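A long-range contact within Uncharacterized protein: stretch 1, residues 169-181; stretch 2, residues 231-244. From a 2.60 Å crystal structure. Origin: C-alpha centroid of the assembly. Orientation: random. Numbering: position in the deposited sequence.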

ATOM      1  N   VAL B 169      -7.968 -21.002  10.357  1.00 35.61           N
ATOM      2  CA  VAL B 169      -6.830 -20.744  11.220  1.00 34.62           C
ATOM      3  C   VAL B 169      -5.853 -19.940  10.378  1.00 33.53           C
ATOM      4  O   VAL B 169      -5.585 -20.310   9.238  1.00 30.31           O
ATOM      5  CB  VAL B 169      -6.171 -22.052  11.735  1.00 28.76           C
ATOM      6  CG1 VAL B 169      -4.826 -21.764  12.378  1.00 22.96           C
ATOM      7  CG2 VAL B 169      -7.080 -22.761  12.719  1.00 25.57           C
ATOM      8  N   PRO B 170      -5.340 -18.824  10.926  1.00 40.08           N
ATOM      9  CA  PRO B 170      -4.458 -17.914  10.183  1.00 30.49           C
ATOM     10  C   PRO B 170      -3.279 -18.648   9.551  1.00 34.39           C
ATOM     11  O   PRO B 170      -2.758 -19.570  10.178  1.00 32.89           O
ATOM     12  CB  PRO B 170      -3.988 -16.939  11.262  1.00 21.85           C
ATOM     13  CG  PRO B 170      -5.132 -16.899  12.226  1.00 27.38           C
ATOM     14  CD  PRO B 170      -5.638 -18.315  12.279  1.00 31.86           C
ATOM     15  N   PRO B 171      -2.852 -18.245   8.336  1.00 38.77           N
ATOM     16  CA  PRO B 171      -3.272 -17.098   7.510  1.00 35.39           C
ATOM     17  C   PRO B 171      -4.668 -17.203   6.873  1.00 31.54           C
ATOM     18  O   PRO B 171      -5.066 -16.283   6.158  1.00 32.39           O
ATOM     19  CB  PRO B 171      -2.197 -17.045   6.419  1.00 34.42           C
ATOM     20  CG  PRO B 171      -1.709 -18.425   6.297  1.00 27.08           C
ATOM     21  CD  PRO B 171      -1.812 -19.045   7.663  1.00 29.11           C
ATOM     22  N   ALA B 172      -5.364 -18.316   7.088  1.00 30.34           N
ATOM     23  CA  ALA B 172      -6.743 -18.494   6.623  1.00 31.97           C
ATOM     24  C   ALA B 172      -6.913 -18.327   5.112  1.00 36.13           C
ATOM     25  O   ALA B 172      -7.773 -17.578   4.668  1.00 35.99           O
ATOM     26  CB  ALA B 172      -7.674 -17.529   7.361  1.00 24.05           C
ATOM     27  N   ARG B 173      -6.107 -19.028   4.321  1.00 35.11           N
ATOM     28  CA  ARG B 173      -6.255 -18.975   2.869  1.00 39.75           C
ATOM     29  C   ARG B 173      -7.644 -19.404   2.397  1.00 47.74           C
ATOM     30  O   ARG B 173      -8.079 -20.525   2.663  1.00 50.92           O
ATOM     31  CB  ARG B 173      -5.210 -19.856   2.188  1.00 32.28           C
ATOM     32  CG  ARG B 173      -3.807 -19.312   2.209  1.00 39.79           C
ATOM     33  CD  ARG B 173      -2.928 -20.138   1.293  1.00 63.39           C
ATOM     34  NE  ARG B 173      -3.424 -20.127  -0.081  1.00 68.72           N
ATOM     35  CZ  ARG B 173      -3.210 -21.098  -0.963  1.00 74.89           C
ATOM     36  NH1 ARG B 173      -2.514 -22.174  -0.612  1.00 70.93           N
ATOM     37  NH2 ARG B 173      -3.699 -21.001  -2.193  1.00 62.06           N
ATOM     38  N   VAL B 174      -8.343 -18.507   1.710  1.00 40.72           N
ATOM     39  CA  VAL B 174      -9.632 -18.847   1.115  1.00 36.31           C
ATOM     40  C   VAL B 174      -9.666 -18.370  -0.338  1.00 40.25           C
ATOM     41  O   VAL B 174     -10.328 -17.384  -0.662  1.00 41.13           O
ATOM     42  CB  VAL B 174     -10.817 -18.227   1.883  1.00 34.63           C
ATOM     43  CG1 VAL B 174     -12.120 -18.895   1.474  1.00 51.09           C
ATOM     44  CG2 VAL B 174     -10.619 -18.348   3.382  1.00 49.39           C
ATOM     45  N   PRO B 175      -8.948 -19.075  -1.225  1.00 41.80           N
ATOM     46  CA  PRO B 175      -8.887 -18.680  -2.637  1.00 48.01           C
ATOM     47  C   PRO B 175     -10.205 -18.941  -3.356  1.00 49.49           C
ATOM     48  O   PRO B 175     -10.943 -19.848  -2.972  1.00 58.41           O
ATOM     49  CB  PRO B 175      -7.765 -19.559  -3.194  1.00 42.66           C
ATOM     50  CG  PRO B 175      -7.808 -20.773  -2.332  1.00 57.67           C
ATOM     51  CD  PRO B 175      -8.102 -20.250  -0.954  1.00 50.33           C
ATOM     52  N   MET B 176     -10.498 -18.151  -4.385  1.00 51.77           N
ATOM     53  CA  MET B 176     -11.781 -18.255  -5.065  1.00 48.86           C
ATOM     54  C   MET B 176     -11.649 -18.062  -6.572  1.00 48.41           C
ATOM     55  O   MET B 176     -10.700 -17.437  -7.054  1.00 46.83           O
ATOM     56  CB  MET B 176     -12.756 -17.220  -4.515  1.00 37.28           C
ATOM     57  CG  MET B 176     -12.438 -15.805  -4.963  1.00 39.16           C
ATOM     58  SD  MET B 176     -13.392 -14.539  -4.112  1.00 45.67           S
ATOM     59  CE  MET B 176     -15.060 -15.115  -4.363  1.00 58.35           C
ATOM     60  N   TRP B 177     -12.610 -18.609  -7.308  1.00 46.35           N
ATOM     61  CA  TRP B 177     -12.764 -18.278  -8.715  1.00 46.37           C
ATOM     62  C   TRP B 177     -13.824 -17.200  -8.805  1.00 43.90           C
ATOM     63  O   TRP B 177     -14.832 -17.264  -8.109  1.00 45.35           O
ATOM     64  CB  TRP B 177     -13.193 -19.484  -9.549  1.00 50.03           C
ATOM     65  CG  TRP B 177     -12.140 -20.513  -9.773  1.00 52.73           C
ATOM     66  CD1 TRP B 177     -12.076 -21.755  -9.213  1.00 53.83           C
ATOM     67  CD2 TRP B 177     -10.991 -20.393 -10.615  1.00 47.79           C
ATOM     68  NE1 TRP B 177     -10.964 -22.420  -9.664  1.00 57.27           N
ATOM     69  CE2 TRP B 177     -10.278 -21.603 -10.524  1.00 51.47           C
ATOM     70  CE3 TRP B 177     -10.498 -19.379 -11.442  1.00 49.81           C
ATOM     71  CZ2 TRP B 177      -9.097 -21.827 -11.224  1.00 52.34           C
ATOM     72  CZ3 TRP B 177      -9.327 -19.603 -12.137  1.00 42.13           C
ATOM     73  CH2 TRP B 177      -8.643 -20.818 -12.027  1.00 46.76           C
ATOM     74  N   TRP B 178     -13.611 -16.213  -9.662  1.00 43.21           N
ATOM     75  CA  TRP B 178     -14.635 -15.205  -9.871  1.00 44.82           C
ATOM     76  C   TRP B 178     -14.615 -14.712 -11.308  1.00 53.97           C
ATOM     77  O   TRP B 178     -13.577 -14.735 -11.983  1.00 45.86           O
ATOM     78  CB  TRP B 178     -14.453 -14.030  -8.904  1.00 48.17           C
ATOM     79  CG  TRP B 178     -13.438 -13.037  -9.360  1.00 46.95           C
ATOM     80  CD1 TRP B 178     -12.081 -13.122  -9.225  1.00 44.84           C
ATOM     81  CD2 TRP B 178     -13.699 -11.808 -10.045  1.00 49.92           C
ATOM     82  NE1 TRP B 178     -11.483 -12.016  -9.779  1.00 47.79           N
ATOM     83  CE2 TRP B 178     -12.455 -11.196 -10.291  1.00 51.74           C
ATOM     84  CE3 TRP B 178     -14.866 -11.166 -10.471  1.00 46.50           C
ATOM     85  CZ2 TRP B 178     -12.345  -9.970 -10.946  1.00 49.71           C
ATOM     86  CZ3 TRP B 178     -14.756  -9.953 -11.119  1.00 45.98           C
ATOM     87  CH2 TRP B 178     -13.503  -9.366 -11.351  1.00 44.95           C
ATOM     88  N   ARG B 179     -15.783 -14.294 -11.776  1.00 45.12           N
ATOM     89  CA  ARG B 179     -15.901 -13.594 -13.041  1.00 49.59           C
ATOM     90  C   ARG B 179     -17.091 -12.653 -12.947  1.00 55.19           C
ATOM     91  O   ARG B 179     -17.994 -12.877 -12.140  1.00 54.58           O
ATOM     92  CB  ARG B 179     -16.070 -14.582 -14.196  1.00 56.36           C
ATOM     93  CG  ARG B 179     -17.410 -15.302 -14.200  1.00 59.11           C
ATOM     94  CD  ARG B 179     -17.511 -16.263 -15.372  1.00 68.26           C
ATOM     95  NE  ARG B 179     -18.744 -17.042 -15.336  1.00 76.95           N
ATOM     96  CZ  ARG B 179     -19.151 -17.842 -16.317  1.00 72.13           C
ATOM     97  NH1 ARG B 179     -18.418 -17.969 -17.414  1.00 68.31           N
ATOM     98  NH2 ARG B 179     -20.287 -18.514 -16.200  1.00 75.50           N
ATOM     99  N   PRO B 180     -17.097 -11.589 -13.763  1.00 49.18           N
ATOM    100  CA  PRO B 180     -18.267 -10.707 -13.739  1.00 50.56           C
ATOM    101  C   PRO B 180     -19.481 -11.406 -14.341  1.00 48.26           C
ATOM    102  O   PRO B 180     -19.343 -12.151 -15.314  1.00 49.83           O
ATOM    103  CB  PRO B 180     -17.832  -9.505 -14.587  1.00 41.08           C
ATOM    104  CG  PRO B 180     -16.337  -9.595 -14.668  1.00 47.53           C
ATOM    105  CD  PRO B 180     -15.990 -11.042 -14.564  1.00 41.64           C
ATOM    106  N   ASP B 181     -20.656 -11.152 -13.777  1.00 41.56           N
ATOM    107  CA  ASP B 181     -21.881 -11.777 -14.259  1.00 55.43           C
ATOM    108  C   ASP B 181     -22.497 -10.921 -15.367  1.00 50.72           C
ATOM    109  O   ASP B 181     -23.438 -10.158 -15.131  1.00 44.15           O
ATOM    110  CB  ASP B 181     -22.874 -11.978 -13.111  1.00 62.08           C
ATOM    111  CG  ASP B 181     -24.063 -12.837 -13.511  1.00 68.53           C
ATOM    112  OD1 ASP B 181     -23.923 -13.639 -14.460  1.00 60.81           O
ATOM    113  OD2 ASP B 181     -25.134 -12.709 -12.881  1.00 62.81           O
ATOM    114  N   VAL B 231      -8.273 -10.413 -17.832  1.00 60.01           N
ATOM    115  CA  VAL B 231      -9.180 -10.952 -18.837  1.00 47.54           C
ATOM    116  C   VAL B 231     -10.499 -11.307 -18.170  1.00 46.12           C
ATOM    117  O   VAL B 231     -10.624 -12.363 -17.552  1.00 55.79           O
ATOM    118  CB  VAL B 231      -8.603 -12.199 -19.517  1.00 38.82           C
ATOM    119  CG1 VAL B 231      -9.611 -12.772 -20.485  1.00 54.58           C
ATOM    120  CG2 VAL B 231      -7.307 -11.861 -20.240  1.00 34.98           C
ATOM    121  N   LEU B 232     -11.485 -10.424 -18.298  1.00 39.64           N
ATOM    122  CA  LEU B 232     -12.762 -10.607 -17.617  1.00 45.84           C
ATOM    123  C   LEU B 232     -13.764 -11.405 -18.440  1.00 54.31           C
ATOM    124  O   LEU B 232     -14.944 -11.463 -18.099  1.00 50.36           O
ATOM    125  CB  LEU B 232     -13.377  -9.252 -17.264  1.00 55.44           C
ATOM    126  CG  LEU B 232     -12.600  -8.322 -16.334  1.00 58.22           C
ATOM    127  CD1 LEU B 232     -13.369  -7.026 -16.159  1.00 51.43           C
ATOM    128  CD2 LEU B 232     -12.358  -8.987 -14.987  1.00 43.29           C
ATOM    129  N   SER B 233     -13.296 -12.021 -19.520  1.00 59.26           N
ATOM    130  CA  SER B 233     -14.165 -12.824 -20.371  1.00 60.13           C
ATOM    131  C   SER B 233     -14.089 -14.283 -19.951  1.00 67.06           C
ATOM    132  O   SER B 233     -14.637 -15.163 -20.613  1.00 74.91           O
ATOM    133  CB  SER B 233     -13.770 -12.680 -21.840  1.00 61.84           C
ATOM    134  OG  SER B 233     -12.403 -13.004 -22.024  1.00 58.01           O
ATOM    135  N   ASP B 234     -13.416 -14.523 -18.833  1.00 63.35           N
ATOM    136  CA  ASP B 234     -13.250 -15.862 -18.297  1.00 59.46           C
ATOM    137  C   ASP B 234     -13.046 -15.742 -16.787  1.00 63.92           C
ATOM    138  O   ASP B 234     -13.020 -14.633 -16.255  1.00 58.31           O
ATOM    139  CB  ASP B 234     -12.068 -16.566 -18.966  1.00 56.82           C
ATOM    140  CG  ASP B 234     -12.158 -18.077 -18.877  1.00 66.92           C
ATOM    141  OD1 ASP B 234     -13.058 -18.587 -18.176  1.00 62.68           O
ATOM    142  OD2 ASP B 234     -11.318 -18.753 -19.508  1.00 61.06           O
ATOM    143  N   TRP B 235     -12.936 -16.871 -16.093  1.00 64.24           N
ATOM    144  CA  TRP B 235     -12.797 -16.846 -14.637  1.00 65.51           C
ATOM    145  C   TRP B 235     -11.439 -16.309 -14.191  1.00 66.41           C
ATOM    146  O   TRP B 235     -10.443 -16.415 -14.916  1.00 61.30           O
ATOM    147  CB  TRP B 235     -13.014 -18.243 -14.050  1.00 55.52           C
ATOM    148  CG  TRP B 235     -14.414 -18.740 -14.198  1.00 60.34           C
ATOM    149  CD1 TRP B 235     -14.939 -19.405 -15.269  1.00 66.42           C
ATOM    150  CD2 TRP B 235     -15.477 -18.610 -13.247  1.00 54.08           C
ATOM    151  NE1 TRP B 235     -16.263 -19.700 -15.042  1.00 58.07           N
ATOM    152  CE2 TRP B 235     -16.616 -19.223 -13.808  1.00 54.87           C
ATOM    153  CE3 TRP B 235     -15.575 -18.036 -11.977  1.00 45.48           C
ATOM    154  CZ2 TRP B 235     -17.839 -19.276 -13.143  1.00 53.75           C
ATOM    155  CZ3 TRP B 235     -16.792 -18.089 -11.318  1.00 56.12           C
ATOM    156  CH2 TRP B 235     -17.907 -18.706 -11.903  1.00 60.34           C
ATOM    157  N   LEU B 236     -11.407 -15.756 -12.981  1.00 54.76           N
ATOM    158  CA  LEU B 236     -10.172 -15.246 -12.394  1.00 52.88           C
ATOM    159  C   LEU B 236      -9.919 -15.883 -11.034  1.00 46.30           C
ATOM    160  O   LEU B 236     -10.843 -16.055 -10.238  1.00 44.13           O
ATOM    161  CB  LEU B 236     -10.227 -13.726 -12.238  1.00 51.65           C
ATOM    162  CG  LEU B 236     -10.239 -12.839 -13.481  1.00 45.84           C
ATOM    163  CD1 LEU B 236      -9.957 -11.406 -13.081  1.00 45.80           C
ATOM    164  CD2 LEU B 236      -9.223 -13.327 -14.490  1.00 58.37           C
ATOM    165  N   PHE B 237      -8.659 -16.212 -10.770  1.00 41.21           N
ATOM    166  CA  PHE B 237      -8.257 -16.785  -9.489  1.00 48.24           C
ATOM    167  C   PHE B 237      -7.861 -15.682  -8.514  1.00 44.05           C
ATOM    168  O   PHE B 237      -6.932 -14.920  -8.780  1.00 41.70           O
ATOM    169  CB  PHE B 237      -7.091 -17.754  -9.687  1.00 53.67           C
ATOM    170  CG  PHE B 237      -6.760 -18.579  -8.472  1.00 59.93           C
ATOM    171  CD1 PHE B 237      -5.878 -18.108  -7.512  1.00 59.88           C
ATOM    172  CD2 PHE B 237      -7.305 -19.841  -8.304  1.00 63.76           C
ATOM    173  CE1 PHE B 237      -5.566 -18.871  -6.398  1.00 61.14           C
ATOM    174  CE2 PHE B 237      -6.989 -20.608  -7.195  1.00 62.78           C
ATOM    175  CZ  PHE B 237      -6.124 -20.123  -6.241  1.00 54.82           C
ATOM    176  N   TYR B 238      -8.554 -15.602  -7.384  1.00 45.97           N
ATOM    177  CA  TYR B 238      -8.212 -14.610  -6.371  1.00 37.69           C
ATOM    178  C   TYR B 238      -7.793 -15.283  -5.077  1.00 35.46           C
ATOM    179  O   TYR B 238      -8.629 -15.649  -4.251  1.00 37.88           O
ATOM    180  CB  TYR B 238      -9.388 -13.667  -6.114  1.00 33.97           C
ATOM    181  CG  TYR B 238      -9.021 -12.419  -5.343  1.00 32.37           C
ATOM    182  CD1 TYR B 238      -7.732 -11.906  -5.388  1.00 35.97           C
ATOM    183  CD2 TYR B 238      -9.974 -11.733  -4.593  1.00 38.00           C
ATOM    184  CE1 TYR B 238      -7.393 -10.758  -4.692  1.00 33.37           C
ATOM    185  CE2 TYR B 238      -9.647 -10.580  -3.895  1.00 29.46           C
ATOM    186  CZ  TYR B 238      -8.355 -10.099  -3.951  1.00 36.67           C
ATOM    187  OH  TYR B 238      -8.020  -8.956  -3.261  1.00 42.50           O
ATOM    188  N   ASP B 239      -6.485 -15.418  -4.900  1.00 35.43           N
ATOM    189  CA  ASP B 239      -5.922 -15.979  -3.684  1.00 39.16           C
ATOM    190  C   ASP B 239      -6.045 -14.962  -2.556  1.00 38.31           C
ATOM    191  O   ASP B 239      -5.630 -13.820  -2.703  1.00 36.77           O
ATOM    192  CB  ASP B 239      -4.461 -16.365  -3.916  1.00 39.48           C
ATOM    193  CG  ASP B 239      -4.002 -17.484  -3.013  1.00 42.39           C
ATOM    194  OD1 ASP B 239      -4.844 -18.025  -2.265  1.00 45.90           O
ATOM    195  OD2 ASP B 239      -2.803 -17.832  -3.066  1.00 35.42           O
ATOM    196  N   ARG B 240      -6.622 -15.385  -1.433  1.00 46.08           N
ATOM    197  CA  ARG B 240      -6.887 -14.487  -0.310  1.00 37.16           C
ATOM    198  C   ARG B 240      -6.385 -15.081   0.997  1.00 42.77           C
ATOM    199  O   ARG B 240      -6.513 -16.282   1.230  1.00 42.53           O
ATOM    200  CB  ARG B 240      -8.387 -14.205  -0.179  1.00 33.87           C
ATOM    201  CG  ARG B 240      -9.074 -13.724  -1.445  1.00 36.65           C
ATOM    202  CD  ARG B 240     -10.581 -13.545  -1.223  1.00 32.42           C
ATOM    203  NE  ARG B 240     -11.253 -14.805  -0.919  1.00 37.49           N
ATOM    204  CZ  ARG B 240     -12.540 -14.916  -0.599  1.00 47.95           C
ATOM    205  NH1 ARG B 240     -13.314 -13.839  -0.542  1.00 43.46           N
ATOM    206  NH2 ARG B 240     -13.060 -16.109  -0.339  1.00 45.39           N
ATOM    207  N   SER B 241      -5.851 -14.230   1.865  1.00 39.43           N
ATOM    208  CA  SER B 241      -5.404 -14.671   3.178  1.00 28.80           C
ATOM    209  C   SER B 241      -5.397 -13.519   4.187  1.00 29.57           C
ATOM    210  O   SER B 241      -5.539 -12.359   3.812  1.00 32.64           O
ATOM    211  CB  SER B 241      -4.025 -15.313   3.065  1.00 24.34           C
ATOM    212  OG  SER B 241      -3.077 -14.388   2.573  1.00 33.96           O
ATOM    213  N   SER B 242      -5.276 -13.848   5.470  1.00 27.43           N
ATOM    214  CA  SER B 242      -5.126 -12.837   6.515  1.00 23.44           C
ATOM    215  C   SER B 242      -3.904 -13.154   7.363  1.00 27.40           C
ATOM    216  O   SER B 242      -4.006 -13.866   8.359  1.00 28.43           O
ATOM    217  CB  SER B 242      -6.373 -12.764   7.398  1.00 30.26           C
ATOM    218  OG  SER B 242      -6.307 -11.668   8.295  1.00 28.22           O
ATOM    219  N   PRO B 243      -2.738 -12.621   6.969  1.00 31.81           N
ATOM    220  CA  PRO B 243      -1.481 -12.949   7.647  1.00 23.64           C
ATOM    221  C   PRO B 243      -1.433 -12.491   9.098  1.00 24.72           C
ATOM    222  O   PRO B 243      -0.903 -13.210   9.942  1.00 31.42           O
ATOM    223  CB  PRO B 243      -0.428 -12.205   6.822  1.00 23.15           C
ATOM    224  CG  PRO B 243      -1.088 -11.897   5.523  1.00 33.84           C
ATOM    225  CD  PRO B 243      -2.532 -11.699   5.842  1.00 26.89           C
ATOM    226  N   SER B 244      -1.989 -11.325   9.396  1.00 21.94           N
ATOM    227  CA  SER B 244      -1.785 -10.759  10.724  1.00 27.50           C
ATOM    228  C   SER B 244      -2.906  -9.847  11.198  1.00 24.09           C
ATOM    229  O   SER B 244      -3.642  -9.269  10.405  1.00 25.51           O
ATOM    230  CB  SER B 244      -0.455 -10.004  10.765  1.00 21.99           C
ATOM    231  OG  SER B 244      -0.352  -9.090   9.690  1.00 29.29           O
TER

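The two stretches pair as antiparallel strands, burying 1219 Å² between them; the most surface is covered by Trp235, followed by Trp177 and Arg240, with Trp178 nearly equal. Around the non-hydrogen-bonded pair Trp177–Phe237, the neighbouring pairs each close with two hydrogen bonds: Met176 N to Tyr238 O (3.1 Å) and Tyr238 N to Met176 O (2.8 Å), then Trp178 N to Leu236 O (2.8 Å) and Leu236 N to Trp178 O (2.6 Å). This alternation puts Trp177 and Phe237 on one face of the sheet and Met176, Trp178, Leu236 and Tyr238 on the other.

Trp235, just before its strand, covers the most surface. Its m rotamer (chi1 -67°) presents a broad indole face to Arg179, whose CD lies 3.6 Å from the centroid of the Trp235 five-membered ring, close to the ring normal. The extended arginine chain runs on so that the face of its guanidinium also meets the indole, with Arg179 NE 3.3 Å from Trp235 CZ2. A long side chain with an aliphatic stem and a flat end suits such a surface. Trp235 CE3 also packs against Trp177 CB at 3.7 Å.

Trp177 thus touches two aromatic residues of the partner stretch. The edge of Phe237 points toward the face of the Trp177 six-membered ring, with centroids 5.4 Å apart and planes at 83°, while Phe237 CB approaches the same ring off-centre, 4.3 Å from the centroid. The far end of Phe237 reaches Pro175, where Phe237 CZ lies 3.5 Å from Pro175 CB.

On the other face, Trp178 packs its CZ2 against Leu236 CD1 (3.5 Å) and its CH2 against Leu232 CD2 (3.8 Å), the branched leucines filling space beside the large indole.

Arg240 extends the pairing beyond the regular ladder. Its backbone O accepts from Val174 N (2.9 Å), and its side chain returns to the same residue: NE and NH2 both donate to Val174 O, at 2.8 and 3.0 Å. The carbonyl lies at the guanidinium edge, near its plane, where the N–H groups can reach it. One guanidinium face is left to Met176, whose SD sits 3.6 Å from Arg240 CZ, so the buried charged group has a carbonyl oxygen at its edge and a soft, polarizable sulfur over one face.

Nearer the surface, Arg173 NH2 forms a salt bridge with Asp239 OD1 (3.2 Å), supplemented by a weak hydrogen bond from Arg173 NE to Asp239 OD1 (3.3 Å). Farther along, Ser242 N donates to Pro171 O at 2.5 Å, a nearly linear bond that carries the backbone contact out to Pro171.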